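Local coordinates for putative alpha/beta hydrolase fold protein (Candidatus Nitrososphaera gargensis, PDB 5A62) that probably hydrolyses carboxylic esters, as an enzyme of the alpha/beta hydrolase fold, at residues A[13-18]-A[85-90]; A[7-12]-A[81-86]; A[73-78]-A[109-114]. One frame throughout, in Å; residues are numbered along the deposited sequence.

Contact 1: residues A[13-18]-A[85-90]; sequences TYYEDH and LEHLNI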
loop_
_atom_site.group_PDB
_atom_site.type_symbol
_atom_site.label_atom_id
_atom_site.label_comp_id
_atom_site.label_asym_id
_atom_site.label_seq_id
_atom_site.Cartn_x
_atom_site.Cartn_y
_atom_site.Cartn_z
ATOM N N THR A 13 -7.841 -8.343 -17.440
ATOM C CA THR A 13 -8.940 -8.666 -16.578
ATOM C C THR A 13 -9.778 -9.732 -17.176
ATOM O O THR A 13 -10.348 -9.568 -18.281
ATOM C CB THR A 13 -9.827 -7.430 -16.381
ATOM O OG1 THR A 13 -9.068 -6.432 -15.633
ATOM C CG2 THR A 13 -11.090 -7.751 -15.681
ATOM N N TYR A 14 -9.951 -10.816 -16.459
ATOM C CA TYR A 14 -10.932 -11.822 -16.803
ATOM C C TYR A 14 -12.280 -11.397 -16.370
ATOM O O TYR A 14 -12.481 -10.990 -15.198
ATOM C CB TYR A 14 -10.623 -13.185 -16.193
ATOM C CG TYR A 14 -11.605 -14.222 -16.565
ATOM C CD1 TYR A 14 -11.495 -14.902 -17.794
ATOM C CD2 TYR A 14 -12.680 -14.485 -15.776
ATOM C CE1 TYR A 14 -12.490 -15.826 -18.156
ATOM C CE2 TYR A 14 -13.640 -15.420 -16.123
ATOM C CZ TYR A 14 -13.505 -16.048 -17.322
ATOM O OH TYR A 14 -14.497 -16.946 -17.708
ATOM N N TYR A 15 -13.255 -11.479 -17.255
ATOM C CA TYR A 15 -14.627 -11.167 -16.957
ATOM C C TYR A 15 -15.598 -12.073 -17.619
ATOM O O TYR A 15 -15.215 -12.754 -18.547
ATOM C CB TYR A 15 -14.941 -9.696 -17.303
ATOM C CG TYR A 15 -15.062 -9.464 -18.789
ATOM C CD1 TYR A 15 -13.990 -9.164 -19.574
ATOM C CD2 TYR A 15 -16.329 -9.503 -19.346
ATOM C CE1 TYR A 15 -14.104 -8.963 -20.931
ATOM C CE2 TYR A 15 -16.459 -9.367 -20.720
ATOM C CZ TYR A 15 -15.357 -9.084 -21.487
ATOM O OH TYR A 15 -15.420 -8.854 -22.881
ATOM N N GLU A 16 -16.831 -12.058 -17.136
ATOM C CA GLU A 16 -17.997 -12.753 -17.799
ATOM C C GLU A 16 -19.114 -11.779 -17.846
ATOM O O GLU A 16 -19.344 -10.972 -16.976
ATOM C CB GLU A 16 -18.387 -14.012 -17.095
ATOM C CG GLU A 16 -17.289 -15.037 -17.062
ATOM C CD GLU A 16 -17.590 -16.225 -16.170
ATOM O OE1 GLU A 16 -18.634 -16.287 -15.495
ATOM O OE2 GLU A 16 -16.714 -17.141 -16.112
ATOM N N ASP A 17 -19.878 -11.851 -18.951
ATOM C CA ASP A 17 -21.017 -10.980 -19.232
ATOM C C ASP A 17 -22.163 -11.897 -19.562
ATOM O O ASP A 17 -22.234 -12.444 -20.708
ATOM C CB ASP A 17 -20.670 -10.067 -20.390
ATOM C CG ASP A 17 -21.769 -9.063 -20.736
ATOM O OD1 ASP A 17 -22.862 -9.110 -20.189
ATOM O OD2 ASP A 17 -21.502 -8.230 -21.626
ATOM N N HIS A 18 -23.012 -12.164 -18.613
ATOM C CA HIS A 18 -24.094 -13.123 -18.737
ATOM C C HIS A 18 -25.401 -12.435 -19.015
ATOM O O HIS A 18 -25.729 -11.368 -18.500
ATOM C CB HIS A 18 -24.247 -13.865 -17.424
ATOM C CG HIS A 18 -23.113 -14.777 -17.071
ATOM N ND1 HIS A 18 -22.005 -14.418 -16.317
ATOM C CD2 HIS A 18 -22.978 -16.106 -17.298
ATOM C CE1 HIS A 18 -21.228 -15.473 -16.150
ATOM N NE2 HIS A 18 -21.800 -16.503 -16.738
ATOM N N LEU A 85 -16.366 -1.373 -17.566
ATOM C CA LEU A 85 -17.739 -0.972 -17.816
ATOM C C LEU A 85 -17.775 -0.122 -19.078
ATOM O O LEU A 85 -18.744 -0.238 -19.844
ATOM C CB LEU A 85 -18.304 -0.228 -16.596
ATOM C CG LEU A 85 -18.361 -1.102 -15.340
ATOM C CD1 LEU A 85 -19.081 -0.323 -14.257
ATOM C CD2 LEU A 85 -18.993 -2.480 -15.572
ATOM N N GLU A 86 -16.757 0.648 -19.388
ATOM C CA GLU A 86 -16.659 1.320 -20.691
ATOM C C GLU A 86 -16.583 0.303 -21.812
ATOM O O GLU A 86 -17.259 0.449 -22.863
ATOM C CB GLU A 86 -15.438 2.204 -20.788
ATOM C CG GLU A 86 -15.378 3.391 -19.938
ATOM C CD GLU A 86 -13.979 4.048 -19.916
ATOM O OE1 GLU A 86 -12.968 3.541 -20.494
ATOM O OE2 GLU A 86 -13.915 5.111 -19.227
ATOM N N HIS A 87 -15.832 -0.748 -21.664
ATOM C CA HIS A 87 -15.633 -1.806 -22.699
ATOM C C HIS A 87 -16.919 -2.454 -23.002
ATOM O O HIS A 87 -17.142 -2.821 -24.203
ATOM C CB HIS A 87 -14.612 -2.788 -22.152
ATOM C CG HIS A 87 -14.382 -3.953 -23.019
ATOM N ND1 HIS A 87 -13.894 -3.809 -24.306
ATOM C CD2 HIS A 87 -14.561 -5.280 -22.811
ATOM C CE1 HIS A 87 -13.744 -5.016 -24.817
ATOM N NE2 HIS A 87 -14.170 -5.926 -23.965
ATOM N N LEU A 88 -17.782 -2.647 -22.025
ATOM C CA LEU A 88 -19.023 -3.353 -22.178
ATOM C C LEU A 88 -20.161 -2.398 -22.497
ATOM O O LEU A 88 -21.301 -2.842 -22.637
ATOM C CB LEU A 88 -19.299 -4.210 -20.965
ATOM C CG LEU A 88 -18.254 -5.278 -20.772
ATOM C CD1 LEU A 88 -18.590 -6.023 -19.478
ATOM C CD2 LEU A 88 -18.137 -6.251 -21.943
ATOM N N ASN A 89 -19.865 -1.116 -22.605
ATOM C CA ASN A 89 -20.846 -0.084 -22.905
ATOM C C ASN A 89 -21.984 -0.088 -21.936
ATOM O O ASN A 89 -23.167 0.007 -22.317
ATOM C CB ASN A 89 -21.345 -0.285 -24.340
ATOM C CG ASN A 89 -20.198 -0.237 -25.360
ATOM O OD1 ASN A 89 -19.900 -1.213 -26.023
ATOM N ND2 ASN A 89 -19.550 0.891 -25.463
ATOM N N ILE A 90 -21.622 -0.196 -20.662
ATOM C CA ILE A 90 -22.608 -0.097 -19.555
ATOM C C ILE A 90 -22.748 1.390 -19.149
ATOM O O ILE A 90 -21.821 1.957 -18.560
ATOM C CB ILE A 90 -22.053 -0.905 -18.341
ATOM C CG1 ILE A 90 -21.741 -2.333 -18.719
ATOM C CG2 ILE A 90 -22.993 -0.919 -17.131
ATOM C CD1 ILE A 90 -22.880 -3.026 -19.361
HETATM O O HOH W 1 -13.414 -8.969 -24.201
#

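Contact 2: residues A[7-12]-A[81-86]; sequences PSNSVS and LRRLLE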
loop_
_atom_site.group_PDB
_atom_site.type_symbol
_atom_site.label_atom_id
_atom_site.label_comp_id
_atom_site.label_asym_id
_atom_site.label_seq_id
_atom_site.Cartn_x
_atom_site.Cartn_y
_atom_site.Cartn_z
ATOM N N PRO A 7 -3.233 -2.033 -22.849
ATOM C CA PRO A 7 -1.897 -1.861 -23.382
ATOM C C PRO A 7 -1.030 -1.002 -22.481
ATOM O O PRO A 7 0.195 -1.139 -22.503
ATOM C CB PRO A 7 -2.116 -1.195 -24.744
ATOM C CG PRO A 7 -3.476 -0.627 -24.665
ATOM C CD PRO A 7 -4.277 -1.316 -23.586
ATOM N N SER A 8 -1.597 -0.194 -21.652
ATOM C CA SER A 8 -0.764 0.728 -20.853
ATOM C C SER A 8 -0.284 0.188 -19.512
ATOM O O SER A 8 0.782 0.618 -19.042
ATOM C CB SER A 8 -1.469 2.032 -20.650
ATOM O OG SER A 8 -2.765 1.844 -20.191
ATOM N N ASN A 9 -1.044 -0.705 -18.879
ATOM C CA ASN A 9 -0.601 -1.273 -17.608
ATOM C C ASN A 9 -0.489 -2.808 -17.646
ATOM O O ASN A 9 -0.030 -3.431 -16.701
ATOM C CB ASN A 9 -1.477 -0.794 -16.469
ATOM C CG ASN A 9 -2.901 -1.300 -16.568
ATOM O OD1 ASN A 9 -3.160 -2.332 -17.107
ATOM N ND2 ASN A 9 -3.828 -0.550 -16.018
ATOM N N SER A 10 -0.772 -3.429 -18.805
ATOM C CA SER A 10 -0.682 -4.851 -19.040
ATOM C C SER A 10 -1.556 -5.727 -18.148
ATOM O O SER A 10 -1.440 -6.933 -18.204
ATOM C CB SER A 10 0.745 -5.337 -19.016
ATOM O OG SER A 10 1.548 -4.550 -19.918
ATOM N N VAL A 11 -2.476 -5.142 -17.423
ATOM C CA VAL A 11 -3.472 -5.936 -16.707
ATOM C C VAL A 11 -4.433 -6.544 -17.671
ATOM O O VAL A 11 -5.034 -5.804 -18.473
ATOM C CB VAL A 11 -4.203 -5.091 -15.661
ATOM C CG1 VAL A 11 -5.267 -5.887 -14.920
ATOM C CG2 VAL A 11 -3.203 -4.521 -14.586
ATOM N N SER A 12 -4.630 -7.825 -17.610
ATOM C CA SER A 12 -5.648 -8.523 -18.428
ATOM C C SER A 12 -6.728 -9.061 -17.494
ATOM O O SER A 12 -6.561 -10.075 -16.838
ATOM C CB SER A 12 -5.010 -9.604 -19.183
ATOM O OG SER A 12 -5.906 -10.190 -20.050
ATOM N N LEU A 81 -12.137 -1.130 -13.081
ATOM C CA LEU A 81 -13.599 -1.302 -13.222
ATOM C C LEU A 81 -14.159 -0.320 -14.230
ATOM O O LEU A 81 -15.024 -0.711 -15.046
ATOM C CB LEU A 81 -14.259 -1.066 -11.872
ATOM C CG LEU A 81 -15.777 -1.143 -11.847
ATOM C CD1 LEU A 81 -16.300 -2.436 -12.371
ATOM C CD2 LEU A 81 -16.306 -0.880 -10.424
ATOM N N ARG A 82 -13.710 0.918 -14.181
ATOM C CA ARG A 82 -14.155 1.891 -15.165
ATOM C C ARG A 82 -13.866 1.430 -16.564
ATOM O O ARG A 82 -14.771 1.494 -17.432
ATOM C CB ARG A 82 -13.522 3.244 -14.905
ATOM C CG ARG A 82 -14.028 4.315 -15.845
ATOM C CD ARG A 82 -13.181 5.591 -15.755
ATOM N NE ARG A 82 -11.709 5.361 -15.682
ATOM C CZ ARG A 82 -10.865 5.170 -16.697
ATOM N NH1 ARG A 82 -11.256 5.167 -17.961
ATOM N NH2 ARG A 82 -9.571 4.941 -16.426
ATOM N N ARG A 83 -12.700 0.905 -16.784
ATOM C CA ARG A 83 -12.326 0.438 -18.131
ATOM C C ARG A 83 -13.203 -0.708 -18.517
ATOM O O ARG A 83 -13.640 -0.813 -19.685
ATOM C CB ARG A 83 -10.844 0.075 -18.190
ATOM C CG ARG A 83 -9.986 1.338 -18.130
ATOM C CD ARG A 83 -8.565 1.202 -18.596
ATOM N NE ARG A 83 -7.973 0.123 -17.859
ATOM C CZ ARG A 83 -7.401 0.213 -16.662
ATOM N NH1 ARG A 83 -7.157 1.392 -16.087
ATOM N NH2 ARG A 83 -6.936 -0.922 -16.125
ATOM N N LEU A 84 -13.507 -1.626 -17.616
ATOM C CA LEU A 84 -14.362 -2.761 -17.967
ATOM C C LEU A 84 -15.782 -2.294 -18.334
ATOM O O LEU A 84 -16.362 -2.769 -19.301
ATOM C CB LEU A 84 -14.427 -3.763 -16.790
ATOM C CG LEU A 84 -15.336 -4.958 -16.998
ATOM C CD1 LEU A 84 -14.887 -5.833 -18.168
ATOM C CD2 LEU A 84 -15.403 -5.763 -15.712
ATOM N N LEU A 85 -16.366 -1.373 -17.566
ATOM C CA LEU A 85 -17.739 -0.972 -17.816
ATOM C C LEU A 85 -17.775 -0.122 -19.078
ATOM O O LEU A 85 -18.744 -0.238 -19.844
ATOM C CB LEU A 85 -18.304 -0.228 -16.596
ATOM C CG LEU A 85 -18.361 -1.102 -15.340
ATOM C CD1 LEU A 85 -19.081 -0.323 -14.257
ATOM C CD2 LEU A 85 -18.993 -2.480 -15.572
ATOM N N GLU A 86 -16.757 0.648 -19.388
ATOM C CA GLU A 86 -16.659 1.320 -20.691
ATOM C C GLU A 86 -16.583 0.303 -21.812
ATOM O O GLU A 86 -17.259 0.449 -22.863
ATOM C CB GLU A 86 -15.438 2.204 -20.788
ATOM C CG GLU A 86 -15.378 3.391 -19.938
ATOM C CD GLU A 86 -13.979 4.048 -19.916
ATOM O OE1 GLU A 86 -12.968 3.541 -20.494
ATOM O OE2 GLU A 86 -13.915 5.111 -19.227
#

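Contact 3: residues A[73-78]-A[109-114]; sequences TMQDLI and AAQHPG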
loop_
_atom_site.group_PDB
_atom_site.type_symbol
_atom_site.label_atom_id
_atom_site.label_comp_id
_atom_site.label_asym_id
_atom_site.label_seq_id
_atom_site.Cartn_x
_atom_site.Cartn_y
_atom_site.Cartn_z
ATOM N N THR A 73 -2.940 1.126 -5.825
ATOM C CA THR A 73 -3.833 1.793 -4.869
ATOM C C THR A 73 -5.243 1.404 -5.202
ATOM O O THR A 73 -5.575 0.872 -6.284
ATOM C CB THR A 73 -3.734 3.296 -4.909
ATOM O OG1 THR A 73 -4.193 3.772 -6.200
ATOM C CG2 THR A 73 -2.308 3.739 -4.673
ATOM N N MET A 74 -6.163 1.688 -4.288
ATOM C CA MET A 74 -7.557 1.491 -4.592
ATOM C C MET A 74 -7.979 2.206 -5.854
ATOM O O MET A 74 -8.792 1.671 -6.619
ATOM C CB MET A 74 -8.457 1.975 -3.447
ATOM C CG MET A 74 -8.452 1.185 -2.151
ATOM S SD MET A 74 -8.653 -0.589 -2.333
ATOM C CE MET A 74 -10.238 -0.597 -3.026
ATOM N N GLN A 75 -7.464 3.397 -6.089
ATOM C CA GLN A 75 -7.803 4.086 -7.329
ATOM C C GLN A 75 -7.542 3.312 -8.559
ATOM O O GLN A 75 -8.301 3.346 -9.528
ATOM C CB GLN A 75 -7.107 5.432 -7.359
ATOM C CG GLN A 75 -7.540 6.281 -8.529
ATOM C CD GLN A 75 -9.007 6.628 -8.441
ATOM O OE1 GLN A 75 -9.497 7.013 -7.363
ATOM N NE2 GLN A 75 -9.719 6.471 -9.535
ATOM N N ASP A 76 -6.462 2.525 -8.566
ATOM C CA ASP A 76 -6.151 1.664 -9.680
ATOM C C ASP A 76 -7.233 0.623 -9.902
ATOM O O ASP A 76 -7.555 0.323 -11.032
ATOM C CB ASP A 76 -4.788 1.035 -9.509
ATOM C CG ASP A 76 -3.697 2.063 -9.558
ATOM O OD1 ASP A 76 -3.609 2.809 -10.578
ATOM O OD2 ASP A 76 -2.864 2.124 -8.618
ATOM N N LEU A 77 -7.755 0.049 -8.845
ATOM C CA LEU A 77 -8.858 -0.895 -8.960
ATOM C C LEU A 77 -10.136 -0.205 -9.484
ATOM O O LEU A 77 -10.896 -0.791 -10.255
ATOM C CB LEU A 77 -9.198 -1.582 -7.628
ATOM C CG LEU A 77 -8.082 -2.436 -7.067
ATOM C CD1 LEU A 77 -8.519 -3.117 -5.799
ATOM C CD2 LEU A 77 -7.543 -3.495 -8.026
ATOM N N ILE A 78 -10.357 1.014 -9.116
ATOM C CA ILE A 78 -11.538 1.723 -9.629
ATOM C C ILE A 78 -11.355 1.951 -11.096
ATOM O O ILE A 78 -12.304 1.772 -11.872
ATOM C CB ILE A 78 -11.749 3.058 -8.885
ATOM C CG1 ILE A 78 -11.688 2.951 -7.373
ATOM C CG2 ILE A 78 -13.076 3.692 -9.336
ATOM C CD1 ILE A 78 -12.405 1.764 -6.777
ATOM N N ALA A 109 -19.034 4.670 -7.377
ATOM C CA ALA A 109 -20.235 5.526 -7.287
ATOM C C ALA A 109 -19.884 6.948 -6.984
ATOM O O ALA A 109 -20.451 7.903 -7.597
ATOM C CB ALA A 109 -21.179 4.991 -6.253
ATOM N N ALA A 110 -18.910 7.162 -6.110
ATOM C CA ALA A 110 -18.526 8.504 -5.731
ATOM C C ALA A 110 -17.926 9.225 -6.899
ATOM O O ALA A 110 -18.181 10.433 -7.121
ATOM C CB ALA A 110 -17.581 8.471 -4.596
ATOM N N GLN A 111 -17.142 8.512 -7.681
ATOM C CA GLN A 111 -16.390 9.120 -8.779
ATOM C C GLN A 111 -17.168 9.214 -10.070
ATOM O O GLN A 111 -16.840 10.100 -10.920
ATOM C CB GLN A 111 -15.073 8.322 -9.002
ATOM C CG GLN A 111 -14.107 8.532 -7.926
ATOM C CD GLN A 111 -12.849 7.709 -8.116
ATOM O OE1 GLN A 111 -12.462 7.397 -9.280
ATOM N NE2 GLN A 111 -12.251 7.256 -6.981
ATOM N N HIS A 112 -18.201 8.410 -10.228
ATOM C CA HIS A 112 -18.995 8.289 -11.408
ATOM C C HIS A 112 -20.487 8.237 -11.060
ATOM O O HIS A 112 -21.172 7.275 -11.371
ATOM C CB HIS A 112 -18.538 7.055 -12.188
ATOM C CG HIS A 112 -17.105 7.091 -12.589
ATOM N ND1 HIS A 112 -16.118 6.312 -12.020
ATOM C CD2 HIS A 112 -16.504 7.789 -13.578
ATOM C CE1 HIS A 112 -14.963 6.582 -12.589
ATOM N NE2 HIS A 112 -15.173 7.497 -13.520
ATOM N N PRO A 113 -20.985 9.312 -10.460
ATOM C CA PRO A 113 -22.368 9.230 -9.969
ATOM C C PRO A 113 -23.428 9.019 -11.059
ATOM O O PRO A 113 -24.422 8.340 -10.797
ATOM C CB PRO A 113 -22.548 10.530 -9.213
ATOM C CG PRO A 113 -21.415 11.383 -9.587
ATOM C CD PRO A 113 -20.308 10.546 -10.092
ATOM N N GLY A 114 -23.105 9.469 -12.272
ATOM C CA GLY A 114 -24.036 9.360 -13.406
ATOM C C GLY A 114 -24.163 7.969 -13.984
ATOM O O GLY A 114 -25.002 7.722 -14.827
#

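Contact 1: residues A[13-18]-A[85-90]
The rings of Tyr15 and His87 meet obliquely, with planes 82° apart and centroids separated by 5.9 Å. What reaches the edge of the imidazole, in its plane, is the phenol oxygen: Tyr15 OH lies 3.4 Å from His87 NE2. A water in the plane of the tyrosine ring stands 3.1 Å from His87 NE2; its link to Tyr15 OH is modelled too short to be trusted, so a bridge through it is doubtful.

Leu88 supplies the apolar half of the contact. Its CD2 methyl approaches the tyrosine ring obliquely, 3.7 Å from Tyr15 CE2, the two side chains running antiparallel alongside each other. Tyr15 reaches this place because its CG is staggered between the two main-chain branches at CA (chi1 75°). The same methyl lies 3.9 Å from Asp17 OD2, an oxygen whose charge is paired with Arg52 in a salt bridge.

Asn89, at positive phi, forms a Schellman motif after helix 74-87, with Ile90 N bonding to Leu85 O (3.0 Å). The contact thus packs the C-terminal end of that helix on strand 12-18, beside strand 52-56, where Tyr56 touches Tyr15 and both Arg52 and Ile54 touch Ile90.

Contact 2: residues A[7-12]-A[81-86]
Asn9 and Arg83 meet at the surface through the ends of their side chains, each reaching out to the other, and so set the loop between strands 3-5 and 12-18 beside helix 74-87. From CB, the asparagine places CG with the main-chain N on one flank and C on the other (chi1 66°), and the side chain heads toward the helix. CG is already 4.1 Å from Arg83 NH2. At the amide the two branches part company. OD1 turns back to accept from the backbone of its own loop, Val11 N to Asn9 OD1 being 2.9 Å with an N-H...O angle of 161°; the donor is tilted somewhat from the carbonyl plane. This is an Asx turn, and it fixes the rotation of the amide. ND2 is the branch left to face the arginine, 3.1 Å from Arg83 NH2 and 3.7 Å from Arg83 CZ. The amide and guanidinium planes are 70° apart, and the amide nitrogen approaches the guanidinium obliquely.

The arginine arrives by a chain that bends at CG-CD, and its NH2 forms a salt bridge with Asp80, one turn back on the same helix. The preceding residue, Arg82, makes an intrahelical pair of its own, Arg82 NH1 to Glu86 OE2 at 2.9 Å. Around Asn9, its backbone N bonds to Ser6 OG, Arg59 touches its side chain, and Ile145 of the second subunit packs on it.

The amide and guanidinium nitrogens are both donors, their lone pairs delocalised, so the short ND2-NH2 approach is not a hydrogen bond. Each group has its own partner, the amide oxygen taking Val11 N and the guanidinium pairing with Asp80, whose negative charge probably eases the meeting of the two donors.

Contact 3: residues A[73-78]-A[109-114]
Gln75 and Gln111 pair their amides across two helices of the alpha/beta hydrolase fold, 74-87 and 100-111, in a closed ring of two hydrogen bonds. Each amide gives one N-H and takes one. Gln75 NE2 donates to Gln111 OE1 at 2.9 Å, a nearly straight bond (167°) whose acceptor lies in the plane of the Gln75 amide. The return bond, Gln111 NE2 to Gln75 OE1, is shorter at 2.8 Å but more bent (131°), and its acceptor is tilted from the Gln111 amide plane. Both carbonyls are met in plane, on a lone pair. The amide planes differ by 27°, consistent with one straight and one bent bond.

The side chains take different routes to this meeting. Gln111 runs extended beyond CG, whereas Gln75 folds at its second torsion, bringing its amide nearer to the other helix. Gln75 NE2 has a second acceptor in Asp79 OD1, one turn on, which helps set the amide's rotation, while Phe138 of the second subunit packs on Gln75.

At the start of the helix, Thr73 is at the N-cap position, and its backbone N donates to Asp76 OD2 (3.0 Å). Alongside the amide pair, Ile78, which also packs on Ile104 and Met107, has its CG2 methyl 3.8 Å from Gln111 OE1.

Helix 74-87 is common to all three contacts: its first turns serve contact 3, its later part contact 2 and its C-terminal end contact 1. Contacts 1 and 2 share Leu85 and Glu86, have centres 10 Å apart, and touch where Tyr15 CG meets Leu84 CD1 at 3.7 Å; both residues also pack on Tyr56. Contacts 2 and 3, centres 13 Å apart, touch through Arg82 CD and His112 NE2 (3.5 Å), and each borders the second subunit. Contacts 1 and 3 do not touch, their nearest atoms being about 6 Å apart. Helix 100-111, which carries one side of contact 3, follows a likely nucleophile elbow around Ser99, part of the probable active site.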